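Local atomic coordinates of heterodimeric restriction endonuclease R.BspD6I small subunit (Bacillus sp., PDB entry 2P14), a protein that is the small, catalytic subunit of a heterodimeric type IIS restriction endonuclease and probably cuts DNA in complex with its site-specific nickase partner. Residues 33-42 with 54-65; 125-133 with 160-168. One frame throughout, in Å; residues are numbered along the deposited sequence.

Both contacts belong to one mixed sheet, but they lie at its two outermost strands, with centres about 19 Å apart and nearest atoms about 7 Å apart. Contact 1 pairs edge strand 37-40 with strand 61-64 and is only partly buried; its chemistry is mostly backbone hydrogen bonding, extended by the amide of Asn41. Contact 2 lays helix 154-165 over the opposite edge strand, 130-134, and is largely buried; aliphatic side chains do most of the work there, with one lysine capturing carbonyls where the helix ends. The first contact therefore builds the sheet itself, whereas the second covers a face of it.

Contact 1 (33-42 with 54-65); sequences GSYKNLVPNF and AIPGVEDILVEY. With SO4 (sulfate ion), chain C; SO4 (sulfate ion), chain B.
Asn41 ND2 is held by two carbonyls of the loop 54-58: it donates to Ile55 O at 3.0 Å, in that carbonyl's plane, and less straight to Val58 O at 3.1 Å, where the nitrogen stands above the carbonyl plane. The OD1 of the same amide accepts from the backbone N of Ile55 at 2.8 Å. Both carbonyl oxygens lie close to the amide plane, which fixes the rotation of the group. With CG anti to the backbone N (chi1 -178°), the amide extends from the strand end into the type II turn Ile55 to Val58. Putting an alanine here would probably leave Ile55 N and both carbonyls without this mate and set the turn free to shift. The backbone of Asn41 also takes part, its N bonding to Asp60 O.

From there the strands run antiparallel (178°), with Val39 and Leu62 as a hydrogen-bonded pair. At the far end Glu64 O accepts from Lys36 N at 2.8 Å and from Asn37 N at 3.3 Å, so two residues face one: a classic beta bulge. On one face, Leu38 CD1 packs between Val63 CB (3.7 Å) and Ile61 CG2 (3.8 Å). Beyond the bulge, the Tyr65 ring turns its edge to Ser34 O, and a water joins its OH to Gly33 O. Two sulfates, probably from the crystallisation liquor, accept from Ala54 N and Gly57 N.

Strand 61-64 continues the sheet into strand 69-75, through backbone bonds of Ile61 with Ile72 and Val63 with Ile70. Helix 17-32 covers the Leu38 face through Tyr26 and Lys30, whereas helix 80-98 meets the other, where Tyr97 touches Leu62 and hydrogen-bonds Glu64 OE2.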
loop_
_atom_site.group_PDB
_atom_site.type_symbol
_atom_site.label_atom_id
_atom_site.label_comp_id
_atom_site.label_asym_id
_atom_site.label_seq_id
_atom_site.Cartn_x
_atom_site.Cartn_y
_atom_site.Cartn_z
ATOM N N GLY A 33 6.225 -2.614 -13.182
ATOM C CA GLY A 33 6.250 -1.744 -14.342
ATOM C C GLY A 33 4.855 -1.360 -14.841
ATOM O O GLY A 33 3.887 -1.372 -14.072
ATOM N N SER A 34 4.793 -0.944 -16.111
ATOM C CA SER A 34 3.494 -0.656 -16.751
ATOM C C SER A 34 2.838 0.646 -16.231
ATOM O O SER A 34 1.637 0.837 -16.419
ATOM C CB SER A 34 2.488 -1.845 -16.616
ATOM O OG SER A 34 2.944 -3.098 -17.154
ATOM N N TYR A 35 3.607 1.494 -15.557
ATOM C CA TYR A 35 3.099 2.764 -15.030
ATOM C C TYR A 35 3.429 3.934 -15.919
ATOM O O TYR A 35 4.368 3.867 -16.721
ATOM C CB TYR A 35 3.694 3.065 -13.640
ATOM C CG TYR A 35 5.203 2.968 -13.548
ATOM C CD1 TYR A 35 6.017 4.044 -13.894
ATOM C CD2 TYR A 35 5.806 1.805 -13.083
ATOM C CE1 TYR A 35 7.411 3.950 -13.801
ATOM C CE2 TYR A 35 7.179 1.697 -12.996
ATOM C CZ TYR A 35 7.967 2.758 -13.356
ATOM O OH TYR A 35 9.344 2.617 -13.242
ATOM N N LYS A 36 2.662 5.015 -15.775
ATOM C CA LYS A 36 3.017 6.265 -16.452
ATOM C C LYS A 36 3.973 7.101 -15.610
ATOM O O LYS A 36 4.928 7.660 -16.157
ATOM C CB LYS A 36 1.803 7.080 -16.914
ATOM C CG LYS A 36 0.613 7.128 -15.991
ATOM C CD LYS A 36 -0.602 7.719 -16.697
ATOM C CE LYS A 36 -0.687 9.215 -16.505
ATOM N NZ LYS A 36 -2.021 9.705 -16.930
ATOM N N ASN A 37 3.742 7.142 -14.297
ATOM C CA ASN A 37 4.650 7.808 -13.362
ATOM C C ASN A 37 4.761 6.989 -12.088
ATOM O O ASN A 37 3.792 6.357 -11.666
ATOM C CB ASN A 37 4.121 9.188 -12.966
ATOM C CG ASN A 37 3.802 10.080 -14.144
ATOM O OD1 ASN A 37 2.657 10.524 -14.311
ATOM N ND2 ASN A 37 4.805 10.385 -14.940
ATOM N N LEU A 38 5.929 7.028 -11.468
ATOM C CA LEU A 38 6.146 6.376 -10.175
ATOM C C LEU A 38 6.975 7.344 -9.347
ATOM O O LEU A 38 8.082 7.715 -9.745
ATOM C CB LEU A 38 6.885 5.033 -10.322
ATOM C CG LEU A 38 7.232 4.261 -9.045
ATOM C CD1 LEU A 38 5.959 3.770 -8.308
ATOM C CD2 LEU A 38 8.123 3.071 -9.376
ATOM N N VAL A 39 6.435 7.781 -8.217
ATOM C CA VAL A 39 7.055 8.875 -7.439
ATOM C C VAL A 39 7.290 8.401 -6.003
ATOM O O VAL A 39 6.333 8.320 -5.215
ATOM C CB VAL A 39 6.154 10.129 -7.440
ATOM C CG1 VAL A 39 6.903 11.321 -6.821
ATOM C CG2 VAL A 39 5.732 10.474 -8.851
ATOM N N PRO A 40 8.547 8.043 -5.668
ATOM C CA PRO A 40 8.888 7.728 -4.288
ATOM C C PRO A 40 9.112 9.003 -3.495
ATOM O O PRO A 40 9.902 9.862 -3.912
ATOM C CB PRO A 40 10.191 6.925 -4.428
ATOM C CG PRO A 40 10.853 7.487 -5.660
ATOM C CD PRO A 40 9.705 7.888 -6.579
ATOM N N ASN A 41 8.385 9.151 -2.391
ATOM C CA ASN A 41 8.596 10.309 -1.519
ATOM C C ASN A 41 9.685 10.043 -0.480
ATOM O O ASN A 41 9.410 10.034 0.721
ATOM C CB ASN A 41 7.279 10.770 -0.879
ATOM C CG ASN A 41 7.453 11.991 -0.013
ATOM O OD1 ASN A 41 8.418 12.749 -0.238
ATOM N ND2 ASN A 41 6.560 12.222 0.913
ATOM N N PHE A 42 10.893 9.813 -0.967
ATOM C CA PHE A 42 12.072 9.626 -0.116
ATOM C C PHE A 42 13.260 9.706 -1.051
ATOM O O PHE A 42 13.117 9.698 -2.287
ATOM C CB PHE A 42 12.031 8.279 0.656
ATOM C CG PHE A 42 11.751 7.062 -0.218
ATOM C CD1 PHE A 42 12.794 6.405 -0.885
ATOM C CD2 PHE A 42 10.456 6.561 -0.348
ATOM C CE1 PHE A 42 12.540 5.286 -1.684
ATOM C CE2 PHE A 42 10.211 5.446 -1.165
ATOM C CZ PHE A 42 11.241 4.821 -1.804
ATOM N N ALA A 54 11.635 12.548 3.474
ATOM C CA ALA A 54 10.337 12.677 2.801
ATOM C C ALA A 54 9.827 14.112 2.844
ATOM O O ALA A 54 10.088 14.862 3.798
ATOM C CB ALA A 54 9.335 11.785 3.446
ATOM N N ILE A 55 9.051 14.480 1.834
ATOM C CA ILE A 55 8.320 15.745 1.889
ATOM C C ILE A 55 7.113 15.577 2.848
ATOM O O ILE A 55 6.285 14.688 2.657
ATOM C CB ILE A 55 7.788 16.113 0.479
ATOM C CG1 ILE A 55 8.951 16.268 -0.493
ATOM C CG2 ILE A 55 6.894 17.397 0.547
ATOM C CD1 ILE A 55 8.523 16.390 -1.932
ATOM N N PRO A 56 6.978 16.424 3.875
ATOM C CA PRO A 56 5.766 16.381 4.702
ATOM C C PRO A 56 4.475 16.559 3.891
ATOM O O PRO A 56 4.451 17.348 2.944
ATOM C CB PRO A 56 5.928 17.576 5.652
ATOM C CG PRO A 56 7.407 17.781 5.705
ATOM C CD PRO A 56 7.945 17.435 4.353
ATOM N N GLY A 57 3.443 15.828 4.289
ATOM C CA GLY A 57 2.107 15.965 3.729
ATOM C C GLY A 57 1.849 15.244 2.427
ATOM O O GLY A 57 0.782 15.424 1.860
ATOM N N VAL A 58 2.802 14.420 1.989
ATOM C CA VAL A 58 2.722 13.669 0.725
ATOM C C VAL A 58 2.853 12.165 0.997
ATOM O O VAL A 58 3.683 11.737 1.804
ATOM C CB VAL A 58 3.812 14.126 -0.247
ATOM C CG1 VAL A 58 3.808 13.292 -1.549
ATOM C CG2 VAL A 58 3.590 15.636 -0.547
ATOM N N GLU A 59 2.036 11.379 0.289
ATOM C CA GLU A 59 2.098 9.910 0.376
ATOM C C GLU A 59 3.493 9.315 0.174
ATOM O O GLU A 59 4.344 9.865 -0.543
ATOM C CB GLU A 59 1.123 9.293 -0.643
ATOM C CG GLU A 59 1.388 9.696 -2.092
ATOM C CD GLU A 59 0.705 11.029 -2.528
ATOM O OE1 GLU A 59 0.157 11.767 -1.664
ATOM O OE2 GLU A 59 0.754 11.320 -3.751
ATOM N N ASP A 60 3.720 8.155 0.793
ATOM C CA ASP A 60 5.041 7.514 0.688
ATOM C C ASP A 60 5.468 7.201 -0.747
ATOM O O ASP A 60 6.624 7.413 -1.119
ATOM C CB ASP A 60 5.098 6.206 1.498
ATOM C CG ASP A 60 4.944 6.426 2.997
ATOM O OD1 ASP A 60 5.090 7.552 3.481
ATOM O OD2 ASP A 60 4.650 5.445 3.717
ATOM N N ILE A 61 4.526 6.701 -1.552
ATOM C CA ILE A 61 4.777 6.330 -2.951
ATOM C C ILE A 61 3.499 6.607 -3.713
ATOM O O ILE A 61 2.413 6.339 -3.208
ATOM C CB ILE A 61 5.125 4.824 -3.134
ATOM C CG1 ILE A 61 6.282 4.421 -2.220
ATOM C CG2 ILE A 61 5.490 4.499 -4.587
ATOM C CD1 ILE A 61 6.264 2.921 -1.876
ATOM N N LEU A 62 3.645 7.173 -4.904
ATOM C CA LEU A 62 2.497 7.302 -5.813
ATOM C C LEU A 62 2.839 6.546 -7.080
ATOM O O LEU A 62 3.923 6.730 -7.633
ATOM C CB LEU A 62 2.224 8.768 -6.177
ATOM C CG LEU A 62 1.192 9.026 -7.270
ATOM C CD1 LEU A 62 -0.237 8.618 -6.783
ATOM C CD2 LEU A 62 1.284 10.522 -7.678
ATOM N N VAL A 63 1.912 5.686 -7.535
ATOM C CA VAL A 63 2.064 5.092 -8.873
ATOM C C VAL A 63 0.835 5.500 -9.714
ATOM O O VAL A 63 -0.321 5.295 -9.300
ATOM C CB VAL A 63 2.257 3.552 -8.826
ATOM C CG1 VAL A 63 1.041 2.871 -8.293
ATOM C CG2 VAL A 63 2.628 2.977 -10.196
ATOM N N GLU A 64 1.108 6.137 -10.857
ATOM C CA GLU A 64 0.026 6.555 -11.735
ATOM C C GLU A 64 -0.006 5.657 -12.948
ATOM O O GLU A 64 0.947 5.583 -13.695
ATOM C CB GLU A 64 0.215 8.014 -12.154
ATOM C CG GLU A 64 0.090 8.943 -10.969
ATOM C CD GLU A 64 0.165 10.420 -11.342
ATOM O OE1 GLU A 64 1.001 10.771 -12.229
ATOM O OE2 GLU A 64 -0.573 11.204 -10.723
ATOM N N TYR A 65 -1.105 4.933 -13.118
ATOM C CA TYR A 65 -1.291 4.119 -14.304
ATOM C C TYR A 65 -2.217 4.879 -15.238
ATOM O O TYR A 65 -2.731 5.944 -14.908
ATOM C CB TYR A 65 -1.928 2.803 -13.935
ATOM C CG TYR A 65 -1.074 1.965 -13.017
ATOM C CD1 TYR A 65 0.102 1.350 -13.495
ATOM C CD2 TYR A 65 -1.440 1.774 -11.681
ATOM C CE1 TYR A 65 0.898 0.572 -12.665
ATOM C CE2 TYR A 65 -0.653 0.988 -10.830
ATOM C CZ TYR A 65 0.528 0.391 -11.324
ATOM O OH TYR A 65 1.286 -0.393 -10.463
HETATM S S SO4 C . 2.546 13.256 6.615
HETATM O O1 SO4 C . 1.428 13.918 5.926
HETATM O O2 SO4 C . 2.162 13.051 8.020
HETATM O O3 SO4 C . 3.742 14.100 6.516
HETATM O O4 SO4 C . 2.789 11.963 5.968
HETATM S S SO4 B . 12.274 11.241 6.992
HETATM O O1 SO4 B . 11.622 10.319 7.926
HETATM O O2 SO4 B . 12.019 12.642 7.362
HETATM O O3 SO4 B . 11.691 10.966 5.671
HETATM O O4 SO4 B . 13.725 10.967 6.995
HETATM O O HOH W 1 3.802 -0.851 -11.347
HETATM O O HOH W 2 5.076 10.107 -3.374
#

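Contact 2 (125-133 with 160-168)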
loop_
_atom_site.group_PDB
_atom_site.type_symbol
_atom_site.label_atom_id
_atom_site.label_comp_id
_atom_site.label_asym_id
_atom_site.label_seq_id
_atom_site.Cartn_x
_atom_site.Cartn_y
_atom_site.Cartn_z
ATOM N N LYS A 125 -15.665 4.466 1.743
ATOM C CA LYS A 125 -15.033 3.711 0.689
ATOM C C LYS A 125 -15.362 4.221 -0.714
ATOM O O LYS A 125 -14.716 3.823 -1.679
ATOM C CB LYS A 125 -15.377 2.234 0.849
ATOM C CG LYS A 125 -14.809 1.633 2.118
ATOM C CD LYS A 125 -15.163 0.127 2.227
ATOM C CE LYS A 125 -14.603 -0.468 3.476
ATOM N NZ LYS A 125 -14.960 -1.895 3.558
ATOM N N GLU A 126 -16.346 5.108 -0.823
ATOM C CA GLU A 126 -16.651 5.726 -2.101
ATOM C C GLU A 126 -15.639 6.802 -2.442
ATOM O O GLU A 126 -14.991 6.717 -3.478
ATOM C CB GLU A 126 -18.066 6.312 -2.079
ATOM C CG GLU A 126 -19.144 5.270 -1.857
ATOM C CD GLU A 126 -19.188 4.218 -2.947
ATOM O OE1 GLU A 126 -19.334 4.596 -4.135
ATOM O OE2 GLU A 126 -19.091 3.006 -2.615
ATOM N N SER A 127 -15.468 7.787 -1.562
ATOM C CA SER A 127 -14.597 8.909 -1.872
ATOM C C SER A 127 -13.147 8.712 -1.410
ATOM O O SER A 127 -12.242 9.307 -1.987
ATOM C CB SER A 127 -15.165 10.212 -1.302
ATOM O OG SER A 127 -15.164 10.189 0.107
ATOM N N GLU A 128 -12.949 7.845 -0.416
ATOM C CA GLU A 128 -11.633 7.652 0.188
ATOM C C GLU A 128 -11.320 6.141 0.309
ATOM O O GLU A 128 -11.148 5.649 1.401
ATOM C CB GLU A 128 -11.558 8.391 1.550
ATOM C CG GLU A 128 -11.843 9.933 1.425
ATOM C CD GLU A 128 -12.471 10.588 2.659
ATOM O OE1 GLU A 128 -12.488 10.009 3.771
ATOM O OE2 GLU A 128 -12.950 11.744 2.549
ATOM N N PRO A 129 -11.243 5.406 -0.835
ATOM C CA PRO A 129 -11.031 3.963 -0.753
ATOM C C PRO A 129 -9.598 3.563 -0.393
ATOM O O PRO A 129 -8.654 3.858 -1.159
ATOM C CB PRO A 129 -11.395 3.470 -2.163
ATOM C CG PRO A 129 -11.081 4.639 -3.054
ATOM C CD PRO A 129 -11.375 5.855 -2.239
ATOM N N VAL A 130 -9.483 2.871 0.745
ATOM C CA VAL A 130 -8.198 2.422 1.251
ATOM C C VAL A 130 -8.254 0.905 1.414
ATOM O O VAL A 130 -9.172 0.365 2.071
ATOM C CB VAL A 130 -7.835 3.094 2.594
ATOM C CG1 VAL A 130 -6.450 2.601 3.040
ATOM C CG2 VAL A 130 -7.835 4.646 2.471
ATOM N N ILE A 131 -7.278 0.208 0.843
ATOM C CA ILE A 131 -7.217 -1.240 1.018
ATOM C C ILE A 131 -5.979 -1.578 1.845
ATOM O O ILE A 131 -4.849 -1.380 1.374
ATOM C CB ILE A 131 -7.167 -1.999 -0.324
ATOM C CG1 ILE A 131 -8.362 -1.644 -1.223
ATOM C CG2 ILE A 131 -7.144 -3.497 -0.043
ATOM C CD1 ILE A 131 -8.133 -0.401 -2.110
ATOM N N PRO A 132 -6.191 -2.103 3.066
ATOM C CA PRO A 132 -5.070 -2.472 3.936
ATOM C C PRO A 132 -4.614 -3.892 3.655
ATOM O O PRO A 132 -5.459 -4.807 3.625
ATOM C CB PRO A 132 -5.681 -2.400 5.357
ATOM C CG PRO A 132 -7.127 -2.876 5.109
ATOM C CD PRO A 132 -7.497 -2.394 3.705
ATOM N N LEU A 133 -3.303 -4.087 3.478
ATOM C CA LEU A 133 -2.733 -5.414 3.298
ATOM C C LEU A 133 -1.612 -5.621 4.298
ATOM O O LEU A 133 -0.822 -4.689 4.569
ATOM C CB LEU A 133 -2.169 -5.595 1.888
ATOM C CG LEU A 133 -3.135 -5.546 0.695
ATOM C CD1 LEU A 133 -2.392 -5.854 -0.620
ATOM C CD2 LEU A 133 -4.322 -6.497 0.867
ATOM N N ILE A 160 -8.708 -6.195 -8.653
ATOM C CA ILE A 160 -8.441 -6.912 -7.407
ATOM C C ILE A 160 -8.606 -5.958 -6.215
ATOM O O ILE A 160 -9.233 -6.317 -5.213
ATOM C CB ILE A 160 -7.038 -7.535 -7.427
ATOM C CG1 ILE A 160 -7.013 -8.761 -8.338
ATOM C CG2 ILE A 160 -6.566 -7.908 -6.027
ATOM C CD1 ILE A 160 -5.628 -9.057 -8.876
ATOM N N LEU A 161 -8.047 -4.754 -6.328
ATOM C CA LEU A 161 -8.175 -3.771 -5.231
ATOM C C LEU A 161 -9.652 -3.451 -4.969
ATOM O O LEU A 161 -10.062 -3.344 -3.805
ATOM C CB LEU A 161 -7.392 -2.499 -5.552
ATOM C CG LEU A 161 -5.865 -2.646 -5.531
ATOM C CD1 LEU A 161 -5.266 -1.317 -5.902
ATOM C CD2 LEU A 161 -5.363 -3.122 -4.136
ATOM N N ILE A 162 -10.464 -3.345 -6.032
ATOM C CA ILE A 162 -11.901 -3.045 -5.846
ATOM C C ILE A 162 -12.586 -4.221 -5.131
ATOM O O ILE A 162 -13.386 -4.003 -4.216
ATOM C CB ILE A 162 -12.581 -2.707 -7.186
ATOM C CG1 ILE A 162 -12.011 -1.374 -7.702
ATOM C CG2 ILE A 162 -14.122 -2.695 -7.036
ATOM C CD1 ILE A 162 -12.441 -1.038 -9.133
ATOM N N LYS A 163 -12.252 -5.446 -5.532
ATOM C CA LYS A 163 -12.770 -6.624 -4.845
ATOM C C LYS A 163 -12.405 -6.594 -3.351
ATOM O O LYS A 163 -13.267 -6.803 -2.498
ATOM C CB LYS A 163 -12.227 -7.896 -5.488
ATOM C CG LYS A 163 -12.740 -9.186 -4.893
ATOM C CD LYS A 163 -12.035 -10.367 -5.568
ATOM C CE LYS A 163 -10.506 -10.233 -5.536
ATOM N NZ LYS A 163 -9.839 -11.410 -6.171
ATOM N N LEU A 164 -11.129 -6.333 -3.048
ATOM C CA LEU A 164 -10.636 -6.367 -1.675
ATOM C C LEU A 164 -11.171 -5.214 -0.821
ATOM O O LEU A 164 -11.327 -5.368 0.392
ATOM C CB LEU A 164 -9.115 -6.310 -1.668
ATOM C CG LEU A 164 -8.453 -7.524 -2.284
ATOM C CD1 LEU A 164 -6.920 -7.290 -2.325
ATOM C CD2 LEU A 164 -8.786 -8.828 -1.542
ATOM N N LEU A 165 -11.489 -4.104 -1.491
ATOM C CA LEU A 165 -12.074 -2.929 -0.843
ATOM C C LEU A 165 -13.375 -3.236 -0.104
ATOM O O LEU A 165 -13.648 -2.628 0.946
ATOM C CB LEU A 165 -12.299 -1.807 -1.868
ATOM C CG LEU A 165 -12.917 -0.497 -1.357
ATOM C CD1 LEU A 165 -12.009 0.245 -0.334
ATOM C CD2 LEU A 165 -13.248 0.406 -2.564
ATOM N N ARG A 166 -14.160 -4.173 -0.644
ATOM C CA ARG A 166 -15.470 -4.473 -0.073
ATOM C C ARG A 166 -16.283 -3.211 0.266
ATOM O O ARG A 166 -16.681 -2.988 1.426
ATOM C CB ARG A 166 -15.326 -5.364 1.167
ATOM C CG ARG A 166 -14.815 -6.805 0.868
ATOM C CD ARG A 166 -15.752 -7.588 -0.059
ATOM N NE ARG A 166 -17.111 -7.694 0.490
ATOM C CZ ARG A 166 -17.530 -8.633 1.350
ATOM N NH1 ARG A 166 -16.713 -9.560 1.812
ATOM N NH2 ARG A 166 -18.785 -8.616 1.791
ATOM N N SER A 167 -16.604 -2.449 -0.769
ATOM C CA SER A 167 -17.379 -1.223 -0.590
ATOM C C SER A 167 -18.799 -1.466 -0.059
ATOM O O SER A 167 -19.473 -0.516 0.357
ATOM C CB SER A 167 -17.383 -0.396 -1.880
ATOM O OG SER A 167 -18.216 -0.980 -2.856
ATOM N N ASP A 168 -19.230 -2.722 -0.087
ATOM C CA ASP A 168 -20.536 -3.105 0.456
ATOM C C ASP A 168 -20.486 -3.152 1.975
ATOM O O ASP A 168 -21.530 -3.131 2.631
ATOM C CB ASP A 168 -20.988 -4.477 -0.067
ATOM C CG ASP A 168 -19.974 -5.583 0.240
ATOM O OD1 ASP A 168 -18.817 -5.438 -0.182
ATOM O OD2 ASP A 168 -20.342 -6.579 0.890
HETATM O O HOH W 3 -19.282 2.349 -0.026
#
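Ile131 drives its side chain into the helix surface between Leu161, Leu164 and Leu165, in the tightly packed part of the contact. In one of its two modelled conformers, CG2 meets Leu164 CB at 3.8 Å, the side chains crossing at about a right angle, while CG1 comes 3.5 Å from Leu161 O and also packs against Leu165. Leu165 CG lies trans to the main-chain nitrogen (chi1 180°), a setting that carries its methyls to Pro129; the 3.6 Å from Leu165 CD2 to Pro129 CB is equally close.

The other end is polar. Lys125, extended beyond CG, runs past Leu165 in the direction opposite to that side chain, and its NZ donates to Leu165 O at 3.0 Å, nearly end-on, and to Arg166 O at 2.9 Å from above the carbonyl plane. Leu169 O is a third acceptor and Trp177 adds a cation-pi contact, so the buried ammonium is well supplied beside Arg166, the first residue to leave helical backbone angles, with positive phi. The loose, solvent side lies at Glu126 and Ser167: Glu126 OE2 approaches Ser167 CB no closer than 3.9 Å, and a water bridges that carboxylate to Ser167 O.

Strand 130-133 and helix segment 160-165 cross at 87° with their axes 8.2 Å apart. With helix 80-98 touching Val130, helices cover both faces of the edge strand, consistent with the alpha/beta/alpha core of PD-(D/E)XK nucleases, the clan of this family.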